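Copper-containing nitrite reductase (Thermus scotoductus, PDB 6HBE) probably reduces nitrite to nitric oxide with electrons from cytochrome c, as a homotrimeric three-domain enzyme that holds copper ions. Local coordinates at residues L26-S31 with L67-N72; R42-N47 with V73-S78; G52-V57 with V292-V297. All blocks are in the same frame, centred on the assembly; numbering follows the deposited sequence.

Interaction 1: L26-S31 with L67-N72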
# COMPACT_ATOMS: atom_id res chain seq x y z
N LEU C 26 10.18 20.65 -24.27
CA LEU C 26 9.59 20.62 -22.93
C LEU C 26 10.04 21.80 -22.09
O LEU C 26 11.25 22.08 -22.00
CB LEU C 26 9.95 19.29 -22.23
CG LEU C 26 9.46 18.01 -22.91
CD1 LEU C 26 10.02 16.77 -22.24
CD2 LEU C 26 7.92 17.96 -22.92
N GLU C 27 9.09 22.45 -21.41
CA GLU C 27 9.34 23.62 -20.62
C GLU C 27 8.96 23.41 -19.14
O GLU C 27 7.77 23.38 -18.79
CB GLU C 27 8.57 24.83 -21.20
CG GLU C 27 8.96 25.14 -22.65
CD GLU C 27 8.42 26.48 -23.14
OE1 GLU C 27 7.34 26.90 -22.68
OE2 GLU C 27 9.09 27.10 -24.00
N ALA C 28 9.97 23.29 -18.28
CA ALA C 28 9.74 23.10 -16.85
C ALA C 28 9.24 24.38 -16.18
O ALA C 28 9.84 25.47 -16.36
CB ALA C 28 11.01 22.58 -16.15
N ARG C 29 8.16 24.25 -15.40
CA ARG C 29 7.55 25.39 -14.68
C ARG C 29 6.79 25.02 -13.41
O ARG C 29 6.57 23.85 -13.14
CB ARG C 29 6.63 26.16 -15.61
CG ARG C 29 5.75 25.30 -16.47
CD ARG C 29 5.36 26.07 -17.72
NE ARG C 29 4.66 27.28 -17.35
CZ ARG C 29 4.13 28.14 -18.22
NH1 ARG C 29 4.19 27.92 -19.54
NH2 ARG C 29 3.51 29.21 -17.73
N SER C 30 6.47 26.04 -12.62
CA SER C 30 5.55 25.96 -11.50
C SER C 30 4.14 26.19 -12.04
O SER C 30 3.94 27.10 -12.84
CB SER C 30 5.83 27.07 -10.48
OG SER C 30 6.91 26.69 -9.66
N SER C 31 3.17 25.39 -11.59
CA SER C 31 1.79 25.49 -12.13
C SER C 31 0.69 25.21 -11.09
O SER C 31 0.96 24.73 -9.96
CB SER C 31 1.61 24.52 -13.30
OG SER C 31 2.66 24.60 -14.28
N LEU C 67 15.03 21.02 -23.87
CA LEU C 67 14.48 21.24 -22.55
C LEU C 67 14.81 22.62 -22.06
O LEU C 67 16.00 22.98 -21.99
CB LEU C 67 15.08 20.19 -21.60
CG LEU C 67 14.78 20.36 -20.10
CD1 LEU C 67 13.30 20.15 -19.81
CD2 LEU C 67 15.63 19.37 -19.30
N ARG C 68 13.82 23.39 -21.63
CA ARG C 68 14.05 24.74 -21.13
C ARG C 68 13.52 24.85 -19.72
O ARG C 68 12.42 24.38 -19.45
CB ARG C 68 13.35 25.81 -21.99
CG ARG C 68 13.69 25.78 -23.46
CD ARG C 68 12.97 26.88 -24.24
NE ARG C 68 13.07 26.62 -25.67
CZ ARG C 68 14.18 26.75 -26.41
NH1 ARG C 68 15.32 27.22 -25.89
NH2 ARG C 68 14.15 26.45 -27.71
N ASN C 69 14.28 25.47 -18.82
CA ASN C 69 13.82 25.70 -17.47
C ASN C 69 13.32 27.12 -17.27
O ASN C 69 14.12 28.07 -17.16
CB ASN C 69 14.90 25.34 -16.44
CG ASN C 69 14.41 25.46 -15.01
OD1 ASN C 69 13.28 25.90 -14.76
ND2 ASN C 69 15.24 25.05 -14.06
N LEU C 70 12.01 27.26 -17.16
CA LEU C 70 11.33 28.54 -17.04
C LEU C 70 11.02 28.89 -15.59
O LEU C 70 10.47 29.96 -15.33
CB LEU C 70 10.06 28.55 -17.91
CG LEU C 70 10.19 29.06 -19.35
CD1 LEU C 70 11.37 28.48 -20.12
CD2 LEU C 70 8.90 28.84 -20.12
N ASP C 71 11.41 28.04 -14.65
CA ASP C 71 11.11 28.24 -13.23
C ASP C 71 12.29 28.93 -12.49
O ASP C 71 13.35 29.10 -13.06
CB ASP C 71 10.86 26.86 -12.58
CG ASP C 71 9.91 26.91 -11.39
OD1 ASP C 71 9.40 28.00 -11.03
OD2 ASP C 71 9.65 25.82 -10.82
N ASN C 72 12.07 29.24 -11.22
CA ASN C 72 13.10 29.77 -10.29
C ASN C 72 13.86 28.72 -9.46
O ASN C 72 14.72 29.10 -8.67
CB ASN C 72 12.47 30.82 -9.33
CG ASN C 72 11.34 30.25 -8.46
OD1 ASN C 72 10.66 29.32 -8.84
ND2 ASN C 72 11.13 30.84 -7.29
O HOH W 1 7.22 28.80 -13.43
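Leu67 opens the pairing on the buried face of the sheet. Its CG is anti to the backbone N (chi1 172°), and its CD1 reaches back to Leu26, lying 4.2 Å from Leu26 CB. Arg68 uses both backbone polar atoms. Arg68 N donates to Leu26 O at 2.9 Å, nearly along the C=O axis, and its O accepts from Ala28 N. The Arg68 side chain runs beside that of Glu27, both pointing the same way. Carboxylate and guanidinium planes stand 82° apart, and Glu27 OE2 stays 4.3 Å from Arg68 NE, too far for a salt bridge. Strands 21-36 and 62-69 are parallel neighbours in a sheet of the N-terminal cupredoxin domain. At Asn69 the strand ends. Asn69 OD1 accepts from Asp71 N at 2.8 Å, with the donor above the amide plane, closing an Asx turn. Asn69 ND2 donates to Val73 O and Val93 O, so the amide ties down the chain leading to copper ligand His75. Leu70 N bonds to Ala28 O, at 2.9 Å. The Leu70 side chain crosses that of Glu27 obliquely, with Leu70 CD2 3.6 Å from Glu27 OE1. Asp71 turns its carboxylate to Ser30 OG, 3.1 Å from both Asp71 OD1 and Asp71 OD2. The strongest partner of this carboxylate is His75 NE2, bonded to OD2. Water 1 accepts from Ser30 N and donates weakly to Asp71 OD1.

Interaction 2: R42-N47 with V73-S78. With CU (copper (II) ion), chain N.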
# COMPACT_ATOMS: atom_id res chain seq x y z
N ARG C 42 -1.52 22.74 -6.48
CA ARG C 42 -0.24 23.40 -6.80
C ARG C 42 0.85 22.38 -6.94
O ARG C 42 0.93 21.45 -6.14
CB ARG C 42 0.19 24.37 -5.70
CG ARG C 42 -0.76 25.54 -5.46
CD ARG C 42 -0.04 26.68 -4.75
NE ARG C 42 -0.99 27.42 -3.94
CZ ARG C 42 -1.53 28.61 -4.23
NH1 ARG C 42 -2.41 29.12 -3.36
NH2 ARG C 42 -1.21 29.30 -5.33
N GLY C 43 1.71 22.57 -7.93
CA GLY C 43 2.84 21.69 -8.16
C GLY C 43 3.79 22.18 -9.23
O GLY C 43 3.95 23.38 -9.42
N PHE C 44 4.44 21.24 -9.91
CA PHE C 44 5.34 21.52 -11.01
C PHE C 44 4.83 20.82 -12.27
O PHE C 44 4.19 19.76 -12.17
CB PHE C 44 6.75 20.98 -10.73
CG PHE C 44 7.43 21.58 -9.51
CD1 PHE C 44 7.76 22.94 -9.47
CD2 PHE C 44 7.83 20.77 -8.43
CE1 PHE C 44 8.39 23.51 -8.36
CE2 PHE C 44 8.47 21.33 -7.31
CZ PHE C 44 8.75 22.70 -7.28
N SER C 45 5.12 21.38 -13.45
CA SER C 45 4.71 20.79 -14.73
C SER C 45 5.79 20.88 -15.82
O SER C 45 6.84 21.56 -15.64
CB SER C 45 3.44 21.46 -15.26
OG SER C 45 3.72 22.76 -15.72
N PHE C 46 5.54 20.17 -16.91
CA PHE C 46 6.08 20.50 -18.22
C PHE C 46 4.95 21.15 -19.03
O PHE C 46 3.87 20.57 -19.20
CB PHE C 46 6.62 19.30 -18.94
CG PHE C 46 7.83 18.68 -18.28
CD1 PHE C 46 9.06 19.31 -18.36
CD2 PHE C 46 7.71 17.51 -17.53
CE1 PHE C 46 10.16 18.77 -17.74
CE2 PHE C 46 8.82 16.96 -16.92
CZ PHE C 46 10.05 17.59 -17.02
N ASN C 47 5.19 22.38 -19.50
CA ASN C 47 4.28 23.11 -20.38
C ASN C 47 2.89 23.39 -19.82
O ASN C 47 1.91 23.45 -20.57
CB ASN C 47 4.15 22.39 -21.72
CG ASN C 47 5.49 22.14 -22.39
OD1 ASN C 47 6.41 21.52 -21.82
ND2 ASN C 47 5.60 22.60 -23.61
N VAL C 73 13.56 27.42 -9.64
CA VAL C 73 14.39 26.33 -9.08
C VAL C 73 14.85 25.39 -10.18
O VAL C 73 14.29 25.38 -11.29
CB VAL C 73 13.69 25.52 -7.95
CG1 VAL C 73 13.19 26.45 -6.85
CG2 VAL C 73 12.54 24.65 -8.48
N THR C 74 15.86 24.60 -9.85
CA THR C 74 16.46 23.60 -10.75
C THR C 74 15.46 22.51 -11.12
O THR C 74 14.70 22.11 -10.26
CB THR C 74 17.69 23.00 -10.05
OG1 THR C 74 18.65 24.04 -9.85
CG2 THR C 74 18.35 21.88 -10.84
N HIS C 75 15.52 22.03 -12.36
CA HIS C 75 14.68 20.91 -12.86
C HIS C 75 15.58 20.03 -13.72
O HIS C 75 16.82 20.14 -13.66
CB HIS C 75 13.45 21.45 -13.65
CG HIS C 75 12.45 22.14 -12.79
ND1 HIS C 75 11.65 21.46 -11.89
CD2 HIS C 75 12.10 23.45 -12.69
CE1 HIS C 75 10.89 22.32 -11.25
NE2 HIS C 75 11.14 23.53 -11.71
N GLY C 76 14.99 19.14 -14.49
CA GLY C 76 15.75 18.24 -15.34
C GLY C 76 14.81 17.30 -16.04
O GLY C 76 13.61 17.54 -16.05
N LEU C 77 15.35 16.24 -16.64
CA LEU C 77 14.51 15.27 -17.36
C LEU C 77 15.16 13.88 -17.45
O LEU C 77 16.37 13.75 -17.75
CB LEU C 77 14.23 15.77 -18.79
CG LEU C 77 13.39 14.91 -19.75
CD1 LEU C 77 11.93 14.93 -19.29
CD2 LEU C 77 13.50 15.44 -21.19
N SER C 78 14.34 12.87 -17.19
CA SER C 78 14.61 11.49 -17.56
C SER C 78 13.57 11.04 -18.59
O SER C 78 12.40 11.38 -18.47
CB SER C 78 14.55 10.56 -16.33
OG SER C 78 14.70 9.21 -16.76
CU CU N . 11.49 19.45 -11.51
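Phe44 and His75 have similar first torsions. In Phe44 (chi1 -61°) and in His75 (chi1 -69°), CG is anti to the carbonyl carbon and sits beside the backbone N. Both CB atoms face the opposite segment, so the rings meet between the two segments. The imidazole points its edge at the face of the phenyl ring in a T-shaped pair. Centroids are 5.1 Å apart and the planes are at 72°. His75 CE1 makes the closest touch, 3.7 Å from Phe44 CD1, and sits over the phenyl face toward its rim. Val73 CG2 adds an oblique apolar contact, 4.3 Å from Phe44 CE1. Phe46 reaches the loop further along. Phe46 CZ lies 3.7 Å from Gly76 O, which meets the ring edge in the plane. The same CZ is 4.0 Å from Leu77 CD1, brought there by a Leu77 CG that is anti to the backbone N.

His75 is held at several points. His75 ND1 binds the copper at 2.0 Å. NE2, on the far side of the imidazole, is hydrogen-bonded to Asp71 OD2. These two bonds fix the ring's rotation, and the nearby carboxylate may make the imidazole a stronger donor to the metal. The phenyl face packs against CE1, between the two nitrogens. Phe44 also stacks on His125, another ligand of the same ion. Cys115 and Gln130 complete the coordination. Two histidines, a cysteine and an axial glutamine on a cupredoxin scaffold are consistent with a type 1 copper site.

Interaction 3: G52-V57 with V292-V297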
# COMPACT_ATOMS: atom_id res chain seq x y z
N GLY C 52 2.05 15.97 -18.74
CA GLY C 52 2.60 16.89 -19.72
C GLY C 52 2.33 16.51 -21.19
O GLY C 52 1.58 15.56 -21.45
N PRO C 53 2.93 17.24 -22.13
CA PRO C 53 2.81 16.95 -23.56
C PRO C 53 3.08 15.50 -23.90
O PRO C 53 4.05 14.95 -23.40
CB PRO C 53 3.89 17.86 -24.19
CG PRO C 53 3.91 19.02 -23.28
CD PRO C 53 3.84 18.38 -21.91
N MET C 54 2.23 14.89 -24.70
CA MET C 54 2.41 13.52 -25.15
C MET C 54 3.21 13.52 -26.42
O MET C 54 2.83 14.21 -27.37
CB MET C 54 1.04 12.84 -25.38
CG MET C 54 1.16 11.39 -25.85
SD MET C 54 -0.44 10.58 -26.19
CE MET C 54 -0.84 11.27 -27.80
N LEU C 55 4.29 12.71 -26.47
CA LEU C 55 5.17 12.60 -27.63
C LEU C 55 4.98 11.26 -28.29
O LEU C 55 4.94 10.24 -27.61
CB LEU C 55 6.64 12.75 -27.19
CG LEU C 55 6.94 13.75 -26.08
CD1 LEU C 55 8.45 13.76 -25.75
CD2 LEU C 55 6.45 15.15 -26.40
N VAL C 56 4.83 11.24 -29.62
CA VAL C 56 4.67 9.99 -30.37
C VAL C 56 5.66 9.98 -31.53
O VAL C 56 5.68 10.92 -32.34
CB VAL C 56 3.24 9.84 -30.93
CG1 VAL C 56 3.10 8.54 -31.72
CG2 VAL C 56 2.22 9.88 -29.80
N VAL C 57 6.45 8.92 -31.62
CA VAL C 57 7.41 8.70 -32.69
C VAL C 57 7.31 7.28 -33.19
O VAL C 57 6.55 6.47 -32.63
CB VAL C 57 8.87 9.02 -32.25
CG1 VAL C 57 8.94 10.42 -31.62
CG2 VAL C 57 9.42 7.96 -31.30
N VAL C 292 -7.78 10.47 -28.17
CA VAL C 292 -7.73 10.91 -26.77
C VAL C 292 -6.24 10.93 -26.40
O VAL C 292 -5.60 9.88 -26.38
CB VAL C 292 -8.53 9.99 -25.85
CG1 VAL C 292 -8.36 10.36 -24.37
CG2 VAL C 292 -10.01 10.07 -26.23
N ARG C 293 -5.71 12.13 -26.17
CA ARG C 293 -4.30 12.33 -25.81
C ARG C 293 -4.08 12.23 -24.28
O ARG C 293 -4.93 12.68 -23.45
CB ARG C 293 -3.81 13.71 -26.31
CG ARG C 293 -3.99 13.95 -27.81
CD ARG C 293 -3.69 15.39 -28.22
NE ARG C 293 -2.28 15.69 -28.00
CZ ARG C 293 -1.26 15.26 -28.73
NH1 ARG C 293 -1.43 14.56 -29.84
NH2 ARG C 293 -0.02 15.59 -28.36
N ALA C 294 -2.90 11.77 -23.89
CA ALA C 294 -2.59 11.56 -22.47
C ALA C 294 -2.00 12.82 -21.87
O ALA C 294 -0.83 12.83 -21.45
CB ALA C 294 -1.66 10.39 -22.32
N GLU C 295 -2.85 13.86 -21.77
CA GLU C 295 -2.43 15.22 -21.43
C GLU C 295 -3.46 15.82 -20.51
O GLU C 295 -4.68 15.63 -20.72
CB GLU C 295 -2.31 16.10 -22.70
CG GLU C 295 -1.18 15.68 -23.64
CD GLU C 295 -1.13 16.43 -24.98
OE1 GLU C 295 -2.15 17.04 -25.40
OE2 GLU C 295 -0.08 16.32 -25.68
N GLY C 296 -2.99 16.50 -19.48
CA GLY C 296 -3.86 17.23 -18.55
C GLY C 296 -4.54 18.44 -19.18
O GLY C 296 -4.17 18.88 -20.26
N VAL C 297 -5.53 18.99 -18.48
CA VAL C 297 -6.17 20.25 -18.85
C VAL C 297 -5.15 21.38 -18.54
O VAL C 297 -4.56 21.36 -17.44
CB VAL C 297 -7.43 20.53 -18.01
CG1 VAL C 297 -8.08 21.86 -18.41
CG2 VAL C 297 -8.44 19.38 -18.13
O HOH W 2 1.96 12.85 -21.77
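The guanidinium of Arg293 has Met54 CE over one face, offset toward the rim and 3.9 Å from Arg293 NH1. At its edge, in plane, lies Glu295 OE1. Arg293 grips Glu295 side-on. Arg293 NE bonds to Glu295 OE1 at 2.9 Å. Arg293 NH2 forms a salt bridge to Glu295 OE2 at 2.8 Å. Both nitrogens meet the carboxylate from above its plane. The anti lone pair of Glu295 OE2 instead takes Met54 N at 2.9 Å, almost straight (177°). OE2 therefore accepts from two donors, and the arginine holds the carboxylate that anchors the Met54 backbone. The Met54 side chain extends to SD and bends at chi3 (78°), placing CE by the arginine. Ala294, centre of an inverse gamma turn, makes a weak hydrogen bond from its N to Met54 SD at 3.6 Å. Water 2 bridges Gly52 O and Ala294 O. The contact joins residues 52-54, at the start of the segment that carries strand 55-58, an outermost strand, within this chain, of a sheet of the first cupredoxin domain, to the loop between strands 277-282 and 309-311. Strand 154-163 lies against it, with Tyr157 touching Met54 and Ala294, and Met133 of strand 131-137 packs on Ala294.

In the fold
Interactions 1 and 2 lie side by side, their centres about 6 Å apart. They share the sheet in which strand 21-36 runs between strands 62-69 and 39-46. Their segments alternate along the chain, and Asn47 N donates a hydrogen bond to Glu27 O. Segment 67-72 continues directly into the copper-ligand loop of interaction 2, so the strand end and the metal site are built from one continuous piece of chain. Interaction 3 is about 17 Å from interaction 1 and about 16 Å from interaction 2, centre to centre. Pro53 packs against Leu26, Phe46 and Asn47. Segment 292-297 comes more than 230 residues later, tying the first cupredoxin domain to the chain that follows the second.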